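Local coordinates for protein glutathione S-transferase domain (Burkholderia graminis, PDB 4MF5) that binds glutathione and probably transfers it to electrophilic substrates, as a dimeric member of the glutathione S-transferase superfamily, at residues T32-A37 with Q79-F84; Q44-P49 with E68-R73; G153-F158 with R170-Y175. All coordinates share one frame; numbering follows the deposited sequence.

From the N terminus the chain first forms the short helix 31-34, then strand 43-47, helix 51-63, strand 67-71 and the turn into helix 82-85. Interaction 1 joins the first and last of these and so closes the longer loop. Interaction 2 closes a shorter loop within it by pairing the two strands of the beta-alpha-beta unit. The two touch: W35 probably makes a weak hydrogen bond from NE1 to O of L71. Interaction 3 follows in series and closes a short connection of 11 residues between helices 131-161 and 170-190 of the C-terminal part. Its centre lies about 32 Å from that of interaction 1.

Interaction 1: T32-A37 with Q79-F84; sequences TKKWPA and QLTPEF. With GSH (glutathione), chain D.
OG1 of T81 is gripped at an N-cap: F84 N donates to it at 3.1 Å with a nearly straight bond, 168°, and the hydroxyl is also hydrogen-bonded to O of D78. The cap opens helix 82-85 in the glutathione-binding part of the thioredoxin-like N-terminal domain. The chi1 of T81, 60°, points OG1 back to F84 N, and both branches, OG1 and CG2, meet the end of the K34 chain. K34 and T81 meet tip to tip, with CD of K34 3.7 Å from OG1 of T81. Nearer the backbone, CB of K34 packs on CB of E83 at 3.8 Å. This contact is aliphatic: the charged ends of K34 and E83 do not meet, and NZ of K34 has a long, weak ion pair with D78. W35 brings the rim of its six-membered ring, CZ3 and CH2, to CB and CD1 of F84. Both side chains also touch Y46 of strand 43-47. CG of K34 lies over one face of the indole, 3.6 Å above its plane and toward the rim. Q79 takes no part in the contact with 32-37; its NE2 donates to carboxylate oxygen O32 of glutathione at 3.0 Å, with an angle of 161°.

Interaction 2: Q44-P49 with E68-R73; sequences QLYSLP and EPHLVR
The rings of Y46 and H70 lie side by side and point the same way. Their planes are 16° apart, but the rings are slid so far that they barely overlap; CE1 of Y46 is 3.7 Å from CD2 of H70. O of L45 and OE1 of Q44 both lie at the imidazole edge, and NE2 of H70 donates to OE1 of Q44 at 2.7 Å, nearly in the ring plane. The amide is turned 44° from the ring. Its other end, NE2 of Q44, donates to OE1 of E68 at 3.0 Å from above the carboxylate plane. Q44 NE2 also bonds to O of R42. OE1 of E68 takes a second hydrogen bond from H39 N, and OE2 one from A38 N. Both amide ends are used, which fixes its rotation and holds the imidazole. The bend at chi2 of Q44, -70°, brings the amide alongside E68 and to the edge of H70.

Four backbone bonds join the parallel segments, the last from N of V72, just past the strand, to O of S47 at 2.9 Å. CD1 of L71, on the face of L45 and S47, meets CD1 of L48 in the following loop at 3.5 Å. The buried O of V72 has no polar partner in the model. Strand 43-47, helix 51-63 and strand 67-71 form the beta-alpha-beta unit of the thioredoxin-like glutathione S-transferase domain.

Interaction 3: G153-F158 with R170-Y175; sequences GQLGFF and RPRDRY
F158 lays one face of its ring on P171: CB of P171 stands over the centre, 3.6 Å from the centroid. The opposite face is covered by CD2 of F157, so the ring is sandwiched. F158 then meets Y175 rim to rim, CE2 to CE2 at 3.7 Å, with planes only 6° apart and neither ring over the other's face. The tyrosine ring is sandwiched as well. CB of Q154 makes a CH-pi contact 3.6 Å from its centroid, while CG of R174 covers the opposite face. L155 adds its CB against CB of Y175, and its CD1 reaches CG of R172 at 3.9 Å. R172 bends at chi3, 69°, and leads its guanidinium away from 153-158 to D173, where NE and NH2 both grip OD1 in a salt bridge. The polar ends of Q154 and Y175 turn to the second subunit: OE1 of Q154 takes bonds from OH of Y175 and NH2 of R174 of that chain, and the reverse pairs also form. This is a roughly antiparallel helix pair of the all-helical C-terminal domain, at the dimer interface. The axes of 153-158 and 170-175 come within 8.5 Å at 149°, and L155 and R172 also touch helix 222-225.

Interaction 1: T32-A37 with Q79-F84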
# COMPACT_ATOMS: atom_id res chain seq x y z
N THR A 32 -23.90 -10.79 -2.97
CA THR A 32 -25.15 -10.63 -2.23
C THR A 32 -25.96 -11.93 -2.17
O THR A 32 -26.88 -12.03 -1.39
CB THR A 32 -26.02 -9.49 -2.81
OG1 THR A 32 -26.43 -9.81 -4.14
CG2 THR A 32 -25.28 -8.15 -2.74
N LYS A 33 -25.59 -12.94 -2.98
CA LYS A 33 -26.22 -14.25 -2.84
C LYS A 33 -25.82 -14.88 -1.51
O LYS A 33 -26.62 -15.59 -0.90
CB LYS A 33 -25.83 -15.18 -4.00
CG LYS A 33 -26.37 -14.74 -5.33
CD LYS A 33 -27.89 -14.90 -5.37
CE LYS A 33 -28.49 -14.52 -6.72
NZ LYS A 33 -29.22 -13.22 -6.68
N LYS A 34 -24.59 -14.66 -1.08
CA LYS A 34 -24.08 -15.23 0.16
C LYS A 34 -24.38 -14.36 1.38
O LYS A 34 -24.69 -14.86 2.45
CB LYS A 34 -22.58 -15.51 0.05
CG LYS A 34 -22.00 -16.17 1.27
CD LYS A 34 -20.67 -16.84 0.96
CE LYS A 34 -20.03 -17.50 2.16
NZ LYS A 34 -20.80 -18.69 2.56
N TRP A 35 -24.30 -13.05 1.22
CA TRP A 35 -24.58 -12.09 2.27
C TRP A 35 -25.62 -11.10 1.75
O TRP A 35 -25.29 -10.00 1.31
CB TRP A 35 -23.32 -11.36 2.75
CG TRP A 35 -22.32 -12.25 3.41
CD1 TRP A 35 -22.30 -12.64 4.71
CD2 TRP A 35 -21.15 -12.81 2.81
NE1 TRP A 35 -21.21 -13.43 4.96
CE2 TRP A 35 -20.48 -13.54 3.81
CE3 TRP A 35 -20.60 -12.74 1.54
CZ2 TRP A 35 -19.29 -14.22 3.55
CZ3 TRP A 35 -19.43 -13.41 1.29
CH2 TRP A 35 -18.79 -14.14 2.30
N PRO A 36 -26.91 -11.48 1.78
CA PRO A 36 -27.95 -10.58 1.27
C PRO A 36 -28.03 -9.29 2.08
O PRO A 36 -27.77 -9.28 3.27
CB PRO A 36 -29.24 -11.39 1.43
CG PRO A 36 -28.84 -12.77 1.63
CD PRO A 36 -27.46 -12.79 2.18
N ALA A 37 -28.39 -8.22 1.40
CA ALA A 37 -28.53 -6.92 2.03
C ALA A 37 -29.90 -6.76 2.66
O ALA A 37 -30.91 -6.68 1.94
CB ALA A 37 -28.30 -5.84 1.02
N GLN A 79 -14.06 -16.47 2.59
CA GLN A 79 -13.31 -15.55 1.75
C GLN A 79 -12.81 -16.23 0.46
O GLN A 79 -12.40 -15.55 -0.47
CB GLN A 79 -12.14 -14.95 2.55
CG GLN A 79 -10.90 -15.81 2.74
CD GLN A 79 -11.02 -16.94 3.75
OE1 GLN A 79 -12.09 -17.21 4.33
NE2 GLN A 79 -9.91 -17.60 3.98
N LEU A 80 -12.90 -17.57 0.40
CA LEU A 80 -12.48 -18.35 -0.76
C LEU A 80 -13.66 -18.73 -1.66
O LEU A 80 -13.47 -19.36 -2.69
CB LEU A 80 -11.74 -19.63 -0.32
CG LEU A 80 -10.45 -19.35 0.44
CD1 LEU A 80 -9.83 -20.65 0.97
CD2 LEU A 80 -9.48 -18.62 -0.45
N THR A 81 -14.88 -18.37 -1.27
CA THR A 81 -16.04 -18.66 -2.10
C THR A 81 -16.07 -17.84 -3.38
O THR A 81 -15.58 -16.71 -3.41
CB THR A 81 -17.39 -18.44 -1.37
OG1 THR A 81 -17.51 -17.07 -0.95
CG2 THR A 81 -17.53 -19.33 -0.16
N PRO A 82 -16.70 -18.38 -4.43
CA PRO A 82 -16.87 -17.56 -5.64
C PRO A 82 -17.65 -16.27 -5.36
O PRO A 82 -17.39 -15.24 -5.98
CB PRO A 82 -17.63 -18.48 -6.58
CG PRO A 82 -17.30 -19.84 -6.10
CD PRO A 82 -17.21 -19.76 -4.62
N GLU A 83 -18.59 -16.34 -4.43
CA GLU A 83 -19.39 -15.17 -4.07
C GLU A 83 -18.50 -14.06 -3.49
O GLU A 83 -18.57 -12.92 -3.94
CB GLU A 83 -20.50 -15.55 -3.09
CG GLU A 83 -21.59 -16.40 -3.73
CD GLU A 83 -21.23 -17.85 -3.94
OE1 GLU A 83 -20.22 -18.35 -3.41
OE2 GLU A 83 -22.01 -18.52 -4.64
N PHE A 84 -17.66 -14.37 -2.51
CA PHE A 84 -16.77 -13.36 -1.99
C PHE A 84 -15.78 -12.88 -3.06
O PHE A 84 -15.53 -11.68 -3.22
CB PHE A 84 -16.03 -13.82 -0.72
CG PHE A 84 -15.22 -12.72 -0.13
CD1 PHE A 84 -15.83 -11.76 0.67
CD2 PHE A 84 -13.87 -12.57 -0.42
CE1 PHE A 84 -15.11 -10.70 1.15
CE2 PHE A 84 -13.16 -11.51 0.08
CZ PHE A 84 -13.79 -10.56 0.85
CG1 GSH D . -6.30 -7.92 3.93
CD1 GSH D . -6.77 -8.77 5.06
OE1 GSH D . -6.94 -8.35 6.22
N2 GSH D . -7.01 -10.01 4.73
CA2 GSH D . -6.59 -11.17 5.47
C2 GSH D . -7.52 -12.22 4.98
O2 GSH D . -8.67 -11.88 4.51
CB2 GSH D . -6.67 -11.25 6.97
SG2 GSH D . -7.33 -9.80 7.77
N3 GSH D . -7.08 -13.46 5.02
CA3 GSH D . -7.80 -14.51 4.36
C3 GSH D . -6.83 -15.48 3.74
O31 GSH D . -5.61 -15.29 3.92
O32 GSH D . -7.25 -16.45 3.06

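Interaction 2: Q44-P49 with E68-R73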
# COMPACT_ATOMS: atom_id res chain seq x y z
N GLN A 44 -22.42 -1.63 2.15
CA GLN A 44 -22.30 -3.01 2.57
C GLN A 44 -20.82 -3.28 2.87
O GLN A 44 -19.96 -3.03 2.03
CB GLN A 44 -22.76 -3.92 1.44
CG GLN A 44 -24.20 -3.66 0.99
CD GLN A 44 -25.20 -4.09 2.03
OE1 GLN A 44 -25.23 -5.26 2.43
NE2 GLN A 44 -26.04 -3.17 2.49
N LEU A 45 -20.55 -3.80 4.06
CA LEU A 45 -19.19 -4.13 4.50
C LEU A 45 -19.09 -5.63 4.67
O LEU A 45 -19.85 -6.21 5.44
CB LEU A 45 -18.89 -3.44 5.83
CG LEU A 45 -17.57 -3.83 6.48
CD1 LEU A 45 -16.38 -3.40 5.64
CD2 LEU A 45 -17.48 -3.26 7.89
N TYR A 46 -18.11 -6.25 4.00
CA TYR A 46 -17.86 -7.69 4.08
C TYR A 46 -16.50 -7.83 4.73
O TYR A 46 -15.48 -7.52 4.14
CB TYR A 46 -17.93 -8.31 2.69
CG TYR A 46 -19.17 -7.91 1.90
CD1 TYR A 46 -20.36 -8.61 2.00
CD2 TYR A 46 -19.13 -6.81 1.06
CE1 TYR A 46 -21.48 -8.22 1.27
CE2 TYR A 46 -20.24 -6.41 0.34
CZ TYR A 46 -21.41 -7.12 0.45
OH TYR A 46 -22.49 -6.70 -0.30
N SER A 47 -16.50 -8.21 6.01
CA SER A 47 -15.29 -8.08 6.80
C SER A 47 -15.23 -9.06 7.96
O SER A 47 -16.14 -9.86 8.18
CB SER A 47 -15.20 -6.62 7.28
OG SER A 47 -13.91 -6.33 7.79
N LEU A 48 -14.13 -8.94 8.69
CA LEU A 48 -13.86 -9.70 9.91
C LEU A 48 -13.05 -8.74 10.77
O LEU A 48 -12.29 -7.96 10.22
CB LEU A 48 -13.02 -10.94 9.59
CG LEU A 48 -12.79 -11.98 10.69
CD1 LEU A 48 -14.09 -12.67 11.08
CD2 LEU A 48 -11.76 -12.99 10.21
N PRO A 49 -13.14 -8.81 12.11
CA PRO A 49 -12.43 -7.80 12.92
C PRO A 49 -10.93 -8.01 13.12
O PRO A 49 -10.38 -7.82 14.21
CB PRO A 49 -13.16 -7.82 14.28
CG PRO A 49 -14.32 -8.67 14.09
CD PRO A 49 -14.14 -9.54 12.90
N GLU A 68 -23.97 -1.70 6.66
CA GLU A 68 -24.49 -3.01 6.99
C GLU A 68 -23.34 -3.99 7.01
O GLU A 68 -22.79 -4.30 5.96
CB GLU A 68 -25.55 -3.46 5.98
CG GLU A 68 -26.18 -4.79 6.34
CD GLU A 68 -27.28 -5.25 5.43
OE1 GLU A 68 -27.70 -4.47 4.56
OE2 GLU A 68 -27.73 -6.41 5.60
N PRO A 69 -22.94 -4.47 8.20
CA PRO A 69 -21.80 -5.37 8.29
C PRO A 69 -22.22 -6.81 8.01
O PRO A 69 -23.30 -7.25 8.38
CB PRO A 69 -21.35 -5.21 9.74
CG PRO A 69 -22.60 -4.87 10.47
CD PRO A 69 -23.42 -4.04 9.52
N HIS A 70 -21.30 -7.54 7.40
CA HIS A 70 -21.46 -8.95 7.09
C HIS A 70 -20.19 -9.67 7.49
O HIS A 70 -19.11 -9.29 7.05
CB HIS A 70 -21.71 -9.15 5.60
CG HIS A 70 -22.94 -8.45 5.11
ND1 HIS A 70 -24.22 -8.91 5.35
CD2 HIS A 70 -23.08 -7.30 4.42
CE1 HIS A 70 -25.09 -8.07 4.81
NE2 HIS A 70 -24.42 -7.08 4.24
N LEU A 71 -20.33 -10.71 8.30
CA LEU A 71 -19.19 -11.43 8.83
C LEU A 71 -18.72 -12.47 7.82
O LEU A 71 -19.44 -13.42 7.47
CB LEU A 71 -19.59 -12.11 10.14
CG LEU A 71 -18.45 -12.82 10.87
CD1 LEU A 71 -17.48 -11.82 11.46
CD2 LEU A 71 -19.02 -13.73 11.95
N VAL A 72 -17.50 -12.29 7.35
CA VAL A 72 -16.85 -13.20 6.43
C VAL A 72 -15.99 -14.13 7.27
O VAL A 72 -14.92 -13.74 7.75
CB VAL A 72 -16.01 -12.43 5.41
CG1 VAL A 72 -15.27 -13.37 4.49
CG2 VAL A 72 -16.87 -11.46 4.60
N ARG A 73 -16.50 -15.34 7.51
CA ARG A 73 -15.89 -16.27 8.43
C ARG A 73 -14.73 -17.02 7.81
O ARG A 73 -14.89 -17.63 6.76
CB ARG A 73 -16.93 -17.26 8.93
CG ARG A 73 -18.06 -16.63 9.73
CD ARG A 73 -18.98 -17.69 10.28
NE ARG A 73 -18.33 -18.50 11.31
CZ ARG A 73 -18.86 -19.57 11.87
NH1 ARG A 73 -20.06 -20.01 11.50
NH2 ARG A 73 -18.17 -20.23 12.80

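Interaction 3: G153-F158 with R170-Y175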
# COMPACT_ATOMS: atom_id res chain seq x y z
N GLY A 153 2.60 -8.40 10.18
CA GLY A 153 1.93 -9.65 9.89
C GLY A 153 2.88 -10.83 9.81
O GLY A 153 2.56 -11.92 10.27
N GLN A 154 4.05 -10.65 9.20
CA GLN A 154 5.01 -11.74 9.12
C GLN A 154 5.55 -12.07 10.50
O GLN A 154 5.76 -13.24 10.84
CB GLN A 154 6.16 -11.49 8.15
CG GLN A 154 5.78 -11.17 6.71
CD GLN A 154 4.60 -11.95 6.26
OE1 GLN A 154 4.67 -13.18 6.08
NE2 GLN A 154 3.48 -11.26 6.06
N LEU A 155 5.79 -11.06 11.34
CA LEU A 155 6.20 -11.32 12.71
C LEU A 155 5.12 -12.11 13.43
O LEU A 155 5.41 -13.08 14.16
CB LEU A 155 6.55 -10.04 13.44
CG LEU A 155 6.96 -10.22 14.91
CD1 LEU A 155 8.02 -11.32 15.07
CD2 LEU A 155 7.45 -8.90 15.49
N GLY A 156 3.86 -11.72 13.28
CA GLY A 156 2.80 -12.46 13.89
C GLY A 156 2.80 -13.92 13.49
O GLY A 156 2.60 -14.83 14.32
N PHE A 157 3.01 -14.18 12.20
CA PHE A 157 3.08 -15.56 11.75
C PHE A 157 4.22 -16.30 12.45
O PHE A 157 4.01 -17.33 13.07
CB PHE A 157 3.23 -15.68 10.23
CG PHE A 157 3.37 -17.10 9.81
CD1 PHE A 157 2.30 -17.96 9.90
CD2 PHE A 157 4.61 -17.63 9.45
CE1 PHE A 157 2.42 -19.30 9.59
CE2 PHE A 157 4.75 -18.98 9.13
CZ PHE A 157 3.65 -19.80 9.21
N PHE A 158 5.44 -15.79 12.34
CA PHE A 158 6.58 -16.54 12.84
C PHE A 158 6.62 -16.63 14.35
O PHE A 158 7.16 -17.59 14.88
CB PHE A 158 7.89 -16.04 12.26
CG PHE A 158 8.05 -16.39 10.81
CD1 PHE A 158 8.28 -17.71 10.42
CD2 PHE A 158 7.89 -15.43 9.81
CE1 PHE A 158 8.39 -18.05 9.09
CE2 PHE A 158 7.98 -15.79 8.48
CZ PHE A 158 8.24 -17.09 8.11
N ARG A 170 15.35 -17.70 12.91
CA ARG A 170 15.89 -16.65 12.07
C ARG A 170 14.81 -15.84 11.34
O ARG A 170 14.88 -14.62 11.32
CB ARG A 170 16.92 -17.20 11.10
CG ARG A 170 18.17 -17.68 11.81
CD ARG A 170 19.11 -18.32 10.80
NE ARG A 170 20.32 -18.78 11.43
CZ ARG A 170 20.47 -19.93 12.08
NH1 ARG A 170 19.44 -20.77 12.21
NH2 ARG A 170 21.63 -20.23 12.62
N PRO A 171 13.78 -16.48 10.77
CA PRO A 171 12.72 -15.66 10.16
C PRO A 171 12.04 -14.78 11.20
O PRO A 171 11.85 -13.58 10.97
CB PRO A 171 11.77 -16.68 9.53
CG PRO A 171 12.63 -17.87 9.30
CD PRO A 171 13.59 -17.90 10.45
N ARG A 172 11.69 -15.35 12.35
CA ARG A 172 11.10 -14.52 13.39
C ARG A 172 11.98 -13.30 13.69
O ARG A 172 11.50 -12.17 13.75
CB ARG A 172 10.87 -15.34 14.66
CG ARG A 172 10.14 -14.55 15.75
CD ARG A 172 10.30 -15.19 17.11
NE ARG A 172 11.68 -15.06 17.54
CZ ARG A 172 12.22 -15.72 18.56
NH1 ARG A 172 11.50 -16.56 19.27
NH2 ARG A 172 13.50 -15.52 18.85
N ASP A 173 13.26 -13.54 13.88
CA ASP A 173 14.16 -12.47 14.26
C ASP A 173 14.30 -11.38 13.19
O ASP A 173 14.45 -10.20 13.51
CB ASP A 173 15.50 -13.03 14.67
CG ASP A 173 15.44 -13.79 16.02
OD1 ASP A 173 14.38 -13.75 16.70
OD2 ASP A 173 16.43 -14.40 16.37
N ARG A 174 14.26 -11.79 11.93
CA ARG A 174 14.24 -10.84 10.82
C ARG A 174 13.06 -9.88 10.95
O ARG A 174 13.20 -8.66 10.79
CB ARG A 174 14.18 -11.64 9.51
CG ARG A 174 13.79 -10.85 8.28
CD ARG A 174 13.82 -11.75 7.05
NE ARG A 174 13.29 -11.14 5.84
CZ ARG A 174 13.96 -10.32 5.05
NH1 ARG A 174 15.22 -10.03 5.31
NH2 ARG A 174 13.35 -9.81 3.98
N TYR A 175 11.88 -10.42 11.23
CA TYR A 175 10.68 -9.59 11.32
C TYR A 175 10.59 -8.83 12.65
O TYR A 175 9.97 -7.77 12.70
CB TYR A 175 9.41 -10.37 10.95
CG TYR A 175 9.52 -10.89 9.54
CD1 TYR A 175 9.52 -10.02 8.46
CD2 TYR A 175 9.73 -12.24 9.28
CE1 TYR A 175 9.73 -10.47 7.18
CE2 TYR A 175 9.92 -12.71 8.00
CZ TYR A 175 9.93 -11.82 6.95
OH TYR A 175 10.19 -12.31 5.69